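Local coordinates for protein lytic polysaccharide monooxygenase (Neurospora crassa, PDB 4QI8) that probably cleaves cellulose oxidatively as a secreted, copper-dependent monooxygenase of the AA9 family, drawing on a reductant and an oxygen cosubstrate, at residues A[94-102]-A[173-181]; A[125-133]-A[163-171]. All coordinates share one frame; numbering follows the deposited sequence.

Interaction 1: A[94-102]-A[173-181]; sequences GEGAVWFKI and PGANYKVSF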
loop_
_atom_site.group_PDB
_atom_site.type_symbol
_atom_site.label_atom_id
_atom_site.label_comp_id
_atom_site.label_asym_id
_atom_site.label_seq_id
_atom_site.Cartn_x
_atom_site.Cartn_y
_atom_site.Cartn_z
ATOM N N GLY A 94 8.221 -6.704 -9.046
ATOM C CA GLY A 94 7.350 -7.309 -8.056
ATOM C C GLY A 94 6.202 -8.066 -8.681
ATOM O O GLY A 94 5.074 -8.008 -8.204
ATOM N N GLU A 95 6.489 -8.797 -9.749
ATOM C CA GLU A 95 5.460 -9.639 -10.359
ATOM C C GLU A 95 5.352 -11.000 -9.677
ATOM O O GLU A 95 6.251 -11.420 -8.946
ATOM C CB GLU A 95 5.662 -9.725 -11.865
ATOM C CG GLU A 95 5.413 -8.335 -12.462
ATOM C CD GLU A 95 5.543 -8.237 -13.968
ATOM O OE1 GLU A 95 4.507 -8.343 -14.663
ATOM O OE2 GLU A 95 6.669 -8.000 -14.455
ATOM N N GLY A 96 4.219 -11.656 -9.873
ATOM C CA GLY A 96 3.970 -12.923 -9.217
ATOM C C GLY A 96 3.419 -12.767 -7.810
ATOM O O GLY A 96 3.156 -11.652 -7.343
ATOM N N ALA A 97 3.243 -13.897 -7.135
ATOM C CA ALA A 97 2.584 -13.923 -5.839
ATOM C C ALA A 97 3.617 -13.682 -4.753
ATOM O O ALA A 97 4.069 -14.608 -4.084
ATOM C CB ALA A 97 1.880 -15.255 -5.634
ATOM N N VAL A 98 3.992 -12.417 -4.597
ATOM C CA VAL A 98 5.101 -12.020 -3.746
ATOM C C VAL A 98 4.724 -11.012 -2.664
ATOM O O VAL A 98 5.528 -10.728 -1.783
ATOM C CB VAL A 98 6.271 -11.448 -4.594
ATOM C CG1 VAL A 98 6.824 -12.517 -5.513
ATOM C CG2 VAL A 98 5.849 -10.212 -5.402
ATOM N N TRP A 99 3.518 -10.459 -2.731
ATOM C CA TRP A 99 3.121 -9.378 -1.835
ATOM C C TRP A 99 2.372 -9.927 -0.629
ATOM O O TRP A 99 1.395 -10.654 -0.797
ATOM C CB TRP A 99 2.214 -8.396 -2.577
ATOM C CG TRP A 99 2.883 -7.698 -3.720
ATOM C CD1 TRP A 99 2.893 -8.088 -5.024
ATOM C CD2 TRP A 99 3.647 -6.491 -3.656
ATOM N NE1 TRP A 99 3.611 -7.195 -5.785
ATOM C CE2 TRP A 99 4.094 -6.207 -4.962
ATOM C CE3 TRP A 99 4.005 -5.628 -2.616
ATOM C CZ2 TRP A 99 4.877 -5.086 -5.255
ATOM C CZ3 TRP A 99 4.789 -4.523 -2.909
ATOM C CH2 TRP A 99 5.201 -4.254 -4.217
ATOM N N PHE A 100 2.807 -9.550 0.571
ATOM C CA PHE A 100 2.052 -9.887 1.773
ATOM C C PHE A 100 1.657 -8.609 2.485
ATOM O O PHE A 100 2.386 -7.615 2.482
ATOM C CB PHE A 100 2.795 -10.870 2.703
ATOM C CG PHE A 100 4.148 -10.408 3.187
ATOM C CD1 PHE A 100 5.274 -10.563 2.400
ATOM C CD2 PHE A 100 4.295 -9.862 4.451
ATOM C CE1 PHE A 100 6.516 -10.164 2.850
ATOM C CE2 PHE A 100 5.539 -9.479 4.915
ATOM C CZ PHE A 100 6.653 -9.633 4.115
ATOM N N LYS A 101 0.463 -8.647 3.063
ATOM C CA LYS A 101 -0.117 -7.500 3.726
ATOM C C LYS A 101 0.429 -7.387 5.132
ATOM O O LYS A 101 0.438 -8.369 5.872
ATOM C CB LYS A 101 -1.631 -7.657 3.769
ATOM C CG LYS A 101 -2.369 -6.483 4.387
ATOM C CD LYS A 101 -3.863 -6.749 4.507
ATOM C CE LYS A 101 -4.576 -6.642 3.178
ATOM N NZ LYS A 101 -5.979 -7.131 3.296
ATOM N N ILE A 102 0.863 -6.188 5.507
ATOM C CA ILE A 102 1.326 -5.939 6.867
ATOM C C ILE A 102 0.428 -4.990 7.661
ATOM O O ILE A 102 0.627 -4.831 8.861
ATOM C CB ILE A 102 2.799 -5.470 6.931
ATOM C CG1 ILE A 102 3.003 -4.145 6.192
ATOM C CG2 ILE A 102 3.705 -6.558 6.380
ATOM C CD1 ILE A 102 4.374 -3.551 6.431
ATOM N N PRO A 173 6.378 -15.468 5.357
ATOM C CA PRO A 173 4.918 -15.496 5.274
ATOM C C PRO A 173 4.435 -16.646 4.403
ATOM O O PRO A 173 5.010 -16.905 3.346
ATOM C CB PRO A 173 4.588 -14.154 4.631
ATOM C CG PRO A 173 5.719 -13.275 5.035
ATOM C CD PRO A 173 6.919 -14.150 4.982
ATOM N N GLY A 174 3.399 -17.343 4.858
ATOM C CA GLY A 174 2.873 -18.483 4.128
ATOM C C GLY A 174 2.295 -18.152 2.760
ATOM O O GLY A 174 1.996 -16.996 2.446
ATOM N N ALA A 175 2.130 -19.186 1.937
ATOM C CA ALA A 175 1.582 -19.024 0.593
ATOM C C ALA A 175 0.230 -18.321 0.640
ATOM O O ALA A 175 -0.093 -17.518 -0.243
ATOM C CB ALA A 175 1.452 -20.376 -0.099
ATOM N N ASN A 176 -0.547 -18.605 1.681
ATOM C CA ASN A 176 -1.875 -17.998 1.809
ATOM C C ASN A 176 -1.803 -16.496 2.062
ATOM O O ASN A 176 -2.800 -15.786 1.868
ATOM C CB ASN A 176 -2.735 -18.661 2.898
ATOM C CG ASN A 176 -1.921 -19.441 3.911
ATOM O OD1 ASN A 176 -1.156 -18.869 4.688
ATOM N ND2 ASN A 176 -2.089 -20.758 3.911
ATOM N N TYR A 177 -0.640 -16.013 2.492
ATOM C CA TYR A 177 -0.476 -14.585 2.724
ATOM C C TYR A 177 -0.068 -13.834 1.473
ATOM O O TYR A 177 -0.333 -12.646 1.366
ATOM C CB TYR A 177 0.542 -14.331 3.842
ATOM C CG TYR A 177 0.030 -14.755 5.203
ATOM C CD1 TYR A 177 -0.759 -13.904 5.959
ATOM C CD2 TYR A 177 0.305 -16.014 5.709
ATOM C CE1 TYR A 177 -1.260 -14.296 7.200
ATOM C CE2 TYR A 177 -0.180 -16.409 6.944
ATOM C CZ TYR A 177 -0.971 -15.556 7.678
ATOM O OH TYR A 177 -1.450 -15.970 8.907
ATOM N N LYS A 178 0.597 -14.513 0.546
ATOM C CA LYS A 178 1.183 -13.827 -0.600
ATOM C C LYS A 178 0.270 -13.786 -1.806
ATOM O O LYS A 178 -0.309 -14.811 -2.199
ATOM C CB LYS A 178 2.505 -14.461 -1.000
ATOM C CG LYS A 178 3.608 -14.209 -0.002
ATOM C CD LYS A 178 4.928 -14.696 -0.533
ATOM C CE LYS A 178 5.768 -15.302 0.561
ATOM N NZ LYS A 178 6.959 -15.974 -0.011
ATOM N N VAL A 179 0.180 -12.603 -2.407
ATOM C CA VAL A 179 -0.683 -12.362 -3.545
ATOM C C VAL A 179 0.056 -11.570 -4.619
ATOM O O VAL A 179 1.155 -11.064 -4.400
ATOM C CB VAL A 179 -1.966 -11.612 -3.125
ATOM C CG1 VAL A 179 -2.739 -12.455 -2.104
ATOM C CG2 VAL A 179 -1.660 -10.221 -2.581
ATOM N N SER A 180 -0.572 -11.474 -5.783
ATOM C CA SER A 180 -0.016 -10.713 -6.890
ATOM C C SER A 180 -0.829 -9.446 -7.142
ATOM O O SER A 180 -2.020 -9.372 -6.820
ATOM C CB SER A 180 0.017 -11.570 -8.156
ATOM O OG SER A 180 -1.289 -11.888 -8.596
ATOM N N PHE A 181 -0.165 -8.460 -7.734
ATOM C CA PHE A 181 -0.827 -7.256 -8.231
ATOM C C PHE A 181 -0.395 -7.028 -9.669
ATOM O O PHE A 181 0.789 -6.886 -9.919
ATOM C CB PHE A 181 -0.457 -6.027 -7.404
ATOM C CG PHE A 181 -1.109 -6.004 -6.055
ATOM C CD1 PHE A 181 -2.459 -5.741 -5.934
ATOM C CD2 PHE A 181 -0.392 -6.286 -4.914
ATOM C CE1 PHE A 181 -3.084 -5.751 -4.694
ATOM C CE2 PHE A 181 -1.016 -6.282 -3.670
ATOM C CZ PHE A 181 -2.358 -6.020 -3.566
HETATM O O HOH W 1 2.571 -9.184 -8.394
HETATM O O HOH W 2 2.332 -9.697 -11.024
HETATM O O HOH W 3 -0.669 -11.151 3.585
#
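Trp99 and Val179 pair through both of their backbone polar groups: Val179 N donates to Trp99 O at 2.8 Å, and Trp99 N returns a bond of 3.0 Å to Val179 O. The same carbonyl takes a second, weak bond from Val98 N, because Val98 and Trp99 both face Val179 in a classic beta bulge; Ala97, just before it, is the centre of an inverse gamma turn. Waters carry the contact beyond this pair. One accepts from Lys101 N and donates to Tyr177 O, while another accepts from Phe181 N and lies within hydrogen-bonding distance of Gly94 O and Gly96 O, joining the loop before the bulge to the partner chain. The indole NE1 of Trp99 reaches back to Gly94 O (2.9 Å), using a lone pair in the carbonyl plane although that oxygen lies 25° out of the ring plane, and so ties the loop before the strand to the ring.

Aromatic packing lies on both faces of the strand pair. Phe181 CD2 lies 3.7 Å from Trp99 CD1, over one face of the five-membered ring and offset toward its rim, in a T-shaped stack with the planes at 70°. CG of Trp99 sits beside the backbone N (chi1 -64°), which puts Val179 O at the edge of the indole, in its plane. On the other face, Pro173 CG stands almost exactly over the centre of the Phe100 ring, 3.5 Å from the centroid, a CH-pi contact. The aliphatic part of Lys178 runs past Ala97 O, with CB 3.5 Å from it, before its ammonium leaves for a salt bridge with Glu172.

The short, weakly bonded strand 178-179 forms one edge of the six-stranded sheet, antiparallel to strand 99-104. That strand's other neighbour is strand 76-82, where Trp99 packs on Ala81 and Phe100 on Leu80, and helix 39-42 touches both Trp99 and Phe181.

Interaction 2: A[125-133]-A[163-171]; sequences VKIPSCIKS and LSITGGGST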
loop_
_atom_site.group_PDB
_atom_site.type_symbol
_atom_site.label_atom_id
_atom_site.label_comp_id
_atom_site.label_asym_id
_atom_site.label_seq_id
_atom_site.Cartn_x
_atom_site.Cartn_y
_atom_site.Cartn_z
ATOM N N VAL A 125 4.143 2.968 9.678
ATOM C CA VAL A 125 4.110 1.633 9.111
ATOM C C VAL A 125 5.055 0.770 9.918
ATOM O O VAL A 125 6.264 0.984 9.909
ATOM C CB VAL A 125 4.551 1.623 7.626
ATOM C CG1 VAL A 125 4.471 0.227 7.066
ATOM C CG2 VAL A 125 3.708 2.574 6.785
ATOM N N LYS A 126 4.498 -0.186 10.649
ATOM C CA LYS A 126 5.312 -1.074 11.461
ATOM C C LYS A 126 5.817 -2.249 10.628
ATOM O O LYS A 126 5.037 -3.046 10.099
ATOM C CB LYS A 126 4.549 -1.570 12.694
ATOM C CG LYS A 126 5.395 -2.430 13.661
ATOM C CD LYS A 126 6.740 -1.778 14.076
ATOM C CE LYS A 126 6.702 -1.144 15.465
ATOM N NZ LYS A 126 7.967 -0.397 15.779
ATOM N N ILE A 127 7.134 -2.336 10.506
ATOM C CA ILE A 127 7.778 -3.406 9.760
ATOM C C ILE A 127 7.934 -4.622 10.682
ATOM O O ILE A 127 8.528 -4.506 11.751
ATOM C CB ILE A 127 9.173 -2.958 9.273
ATOM C CG1 ILE A 127 9.080 -1.676 8.427
ATOM C CG2 ILE A 127 9.862 -4.069 8.495
ATOM C CD1 ILE A 127 8.278 -1.800 7.123
ATOM N N PRO A 128 7.396 -5.789 10.288
ATOM C CA PRO A 128 7.508 -6.974 11.152
ATOM C C PRO A 128 8.946 -7.309 11.539
ATOM O O PRO A 128 9.855 -7.185 10.726
ATOM C CB PRO A 128 6.925 -8.089 10.286
ATOM C CG PRO A 128 5.958 -7.384 9.395
ATOM C CD PRO A 128 6.601 -6.078 9.078
ATOM N N SER A 129 9.142 -7.733 12.785
ATOM C CA SER A 129 10.480 -8.022 13.293
ATOM C C SER A 129 11.056 -9.300 12.710
ATOM O O SER A 129 12.278 -9.468 12.640
ATOM C CB SER A 129 10.448 -8.151 14.820
ATOM O OG SER A 129 9.661 -9.258 15.236
ATOM N N CYS A 130 10.176 -10.209 12.314
ATOM C CA CYS A 130 10.577 -11.588 12.088
ATOM C C CYS A 130 10.897 -11.926 10.637
ATOM O O CYS A 130 11.381 -13.023 10.356
ATOM C CB CYS A 130 9.496 -12.540 12.613
ATOM S SG CYS A 130 7.864 -12.316 11.830
ATOM N N ILE A 131 10.632 -11.005 9.714
ATOM C CA ILE A 131 10.827 -11.311 8.306
ATOM C C ILE A 131 12.312 -11.276 7.939
ATOM O O ILE A 131 13.132 -10.689 8.644
ATOM C CB ILE A 131 9.996 -10.377 7.392
ATOM C CG1 ILE A 131 10.375 -8.912 7.623
ATOM C CG2 ILE A 131 8.509 -10.597 7.637
ATOM C CD1 ILE A 131 9.725 -7.965 6.642
ATOM N N LYS A 132 12.652 -11.927 6.835
ATOM C CA LYS A 132 14.043 -12.074 6.422
ATOM C C LYS A 132 14.622 -10.754 5.918
ATOM O O LYS A 132 13.988 -10.053 5.141
ATOM C CB LYS A 132 14.138 -13.128 5.316
ATOM C CG LYS A 132 15.462 -13.875 5.254
ATOM C CD LYS A 132 15.509 -14.839 4.078
ATOM C CE LYS A 132 16.915 -14.911 3.506
ATOM N NZ LYS A 132 17.048 -15.894 2.396
ATOM N N SER A 133 15.835 -10.427 6.344
ATOM C CA SER A 133 16.519 -9.245 5.838
ATOM C C SER A 133 16.645 -9.342 4.328
ATOM O O SER A 133 16.705 -10.432 3.762
ATOM C CB SER A 133 17.907 -9.118 6.453
ATOM O OG SER A 133 18.704 -10.231 6.107
ATOM N N LEU A 163 13.065 -0.302 -0.111
ATOM C CA LEU A 163 13.677 -0.461 1.212
ATOM C C LEU A 163 14.774 -1.508 1.205
ATOM O O LEU A 163 14.741 -2.469 0.436
ATOM C CB LEU A 163 12.648 -0.919 2.254
ATOM C CG LEU A 163 11.372 -0.105 2.403
ATOM C CD1 LEU A 163 10.528 -0.705 3.520
ATOM C CD2 LEU A 163 11.663 1.369 2.677
ATOM N N SER A 164 15.737 -1.320 2.096
ATOM C CA SER A 164 16.677 -2.364 2.483
ATOM C C SER A 164 16.410 -2.661 3.954
ATOM O O SER A 164 16.715 -1.842 4.816
ATOM C CB SER A 164 18.111 -1.903 2.271
ATOM O OG SER A 164 19.018 -2.873 2.752
ATOM N N ILE A 165 15.794 -3.811 4.225
ATOM C CA ILE A 165 15.390 -4.165 5.579
ATOM C C ILE A 165 16.502 -4.991 6.211
ATOM O O ILE A 165 16.935 -6.000 5.655
ATOM C CB ILE A 165 14.038 -4.912 5.600
ATOM C CG1 ILE A 165 12.934 -3.981 5.077
ATOM C CG2 ILE A 165 13.723 -5.401 7.010
ATOM C CD1 ILE A 165 11.524 -4.577 5.061
ATOM N N THR A 166 16.981 -4.530 7.360
ATOM C CA THR A 166 18.102 -5.154 8.045
ATOM C C THR A 166 17.669 -5.789 9.359
ATOM O O THR A 166 16.594 -5.505 9.881
ATOM C CB THR A 166 19.178 -4.115 8.360
ATOM O OG1 THR A 166 18.639 -3.139 9.258
ATOM C CG2 THR A 166 19.654 -3.424 7.090
ATOM N N GLY A 167 18.526 -6.654 9.894
ATOM C CA GLY A 167 18.308 -7.257 11.198
ATOM C C GLY A 167 17.068 -8.120 11.275
ATOM O O GLY A 167 16.327 -8.070 12.256
ATOM N N GLY A 168 16.847 -8.933 10.254
ATOM C CA GLY A 168 15.605 -9.673 10.164
ATOM C C GLY A 168 15.561 -10.879 11.075
ATOM O O GLY A 168 16.450 -11.099 11.907
ATOM N N GLY A 169 14.493 -11.653 10.919
ATOM C CA GLY A 169 14.344 -12.926 11.582
ATOM C C GLY A 169 14.340 -13.994 10.518
ATOM O O GLY A 169 14.991 -13.844 9.479
ATOM N N SER A 170 13.583 -15.058 10.769
ATOM C CA SER A 170 13.547 -16.209 9.880
ATOM C C SER A 170 12.125 -16.611 9.482
ATOM O O SER A 170 11.924 -17.691 8.927
ATOM C CB SER A 170 14.228 -17.397 10.560
ATOM O OG SER A 170 13.647 -17.654 11.831
ATOM N N THR A 171 11.139 -15.760 9.759
ATOM C CA THR A 171 9.757 -16.102 9.443
ATOM C C THR A 171 9.421 -15.761 7.992
ATOM O O THR A 171 9.553 -14.617 7.569
ATOM C CB THR A 171 8.768 -15.375 10.364
ATOM O OG1 THR A 171 9.080 -15.670 11.733
ATOM C CG2 THR A 171 7.345 -15.820 10.068
HETATM O O HOH W 4 14.323 -8.523 14.286
HETATM O O HOH W 5 10.767 -13.557 5.361
HETATM O O HOH W 6 17.149 -12.122 8.266
#
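Cys130 and Ile131 offer successive carbonyls to the loop that follows strand 155-166. Thr171 N bonds to Cys130 O and Gly169 N to Ile131 O, each at 2.8 Å, but the acceptors are met differently: the first donor is tilted 28° from the carbonyl plane, whereas the second stands above its plane, 51° out of it. Between them Ser170 N, although close to Cys130 O, points too poorly to bond.

Three waters complete the polar joint. One is held by Ser129 O and Gly167 O, another links Lys132 N to Thr171 O, and the third accepts from Ser133 N and donates to Gly169 O; each bridges backbone to backbone. The chains approach closely at the glycines: the CA of Gly168 lies 3.1 Å from Ile131 O, so backbone meets backbone without an intervening side chain.

Around the disulfide, Thr171 packs alongside Cys130, its OG1 3.3 Å from Cys130 CB and its CB 3.5 Å from Cys130 SG. The sulfur lies between the backbone N and the carbonyl carbon (chi1 60°), and from there it is joined to Cys214, so the C-terminal residue is fastened to this corner.

Apolar contacts are made by isoleucines. The CD1 methyl of Ile165 meets two partners, 3.8 Å from Ile127 CG2 and 4.1 Å from Ile131 CD1, and Ile131 crosses it at about a right angle. Leu163 reaches Ile127 more loosely, methyl to methyl.

The isoleucine contacts join the segment that leaves strand 122-126, an edge of the three-stranded sheet, to strand 155-166 of the six-stranded sheet, bringing the two sheets of the beta-sandwich together at this end. Ile165 also packs on Val56 of strand 54-57 and on Tyr136 of strand 134-144, and Ile131 on Leu80 of strand 76-82.

In the fold
Interactions 1 and 2 have centres about 15 Å apart and touch directly. Ile102 CD1 lies 3.8 Å from Val125 CG1, Ile102 CG2 packs on Pro128 CG, and Phe100 CZ comes within 4.1 Å of Ile131 CG2. Both reach the six-stranded sheet of the beta-sandwich: interaction 1 adds an edge strand, 178-179, and interaction 2 joins the end of strand 155-166 to the chain leaving the three-stranded sheet. The chain runs from Thr171 of interaction 2 to Pro173 of interaction 1 with just one residue between. Neither contact contributes to the copper site of His1, His72 and Tyr157, and both lie away from it.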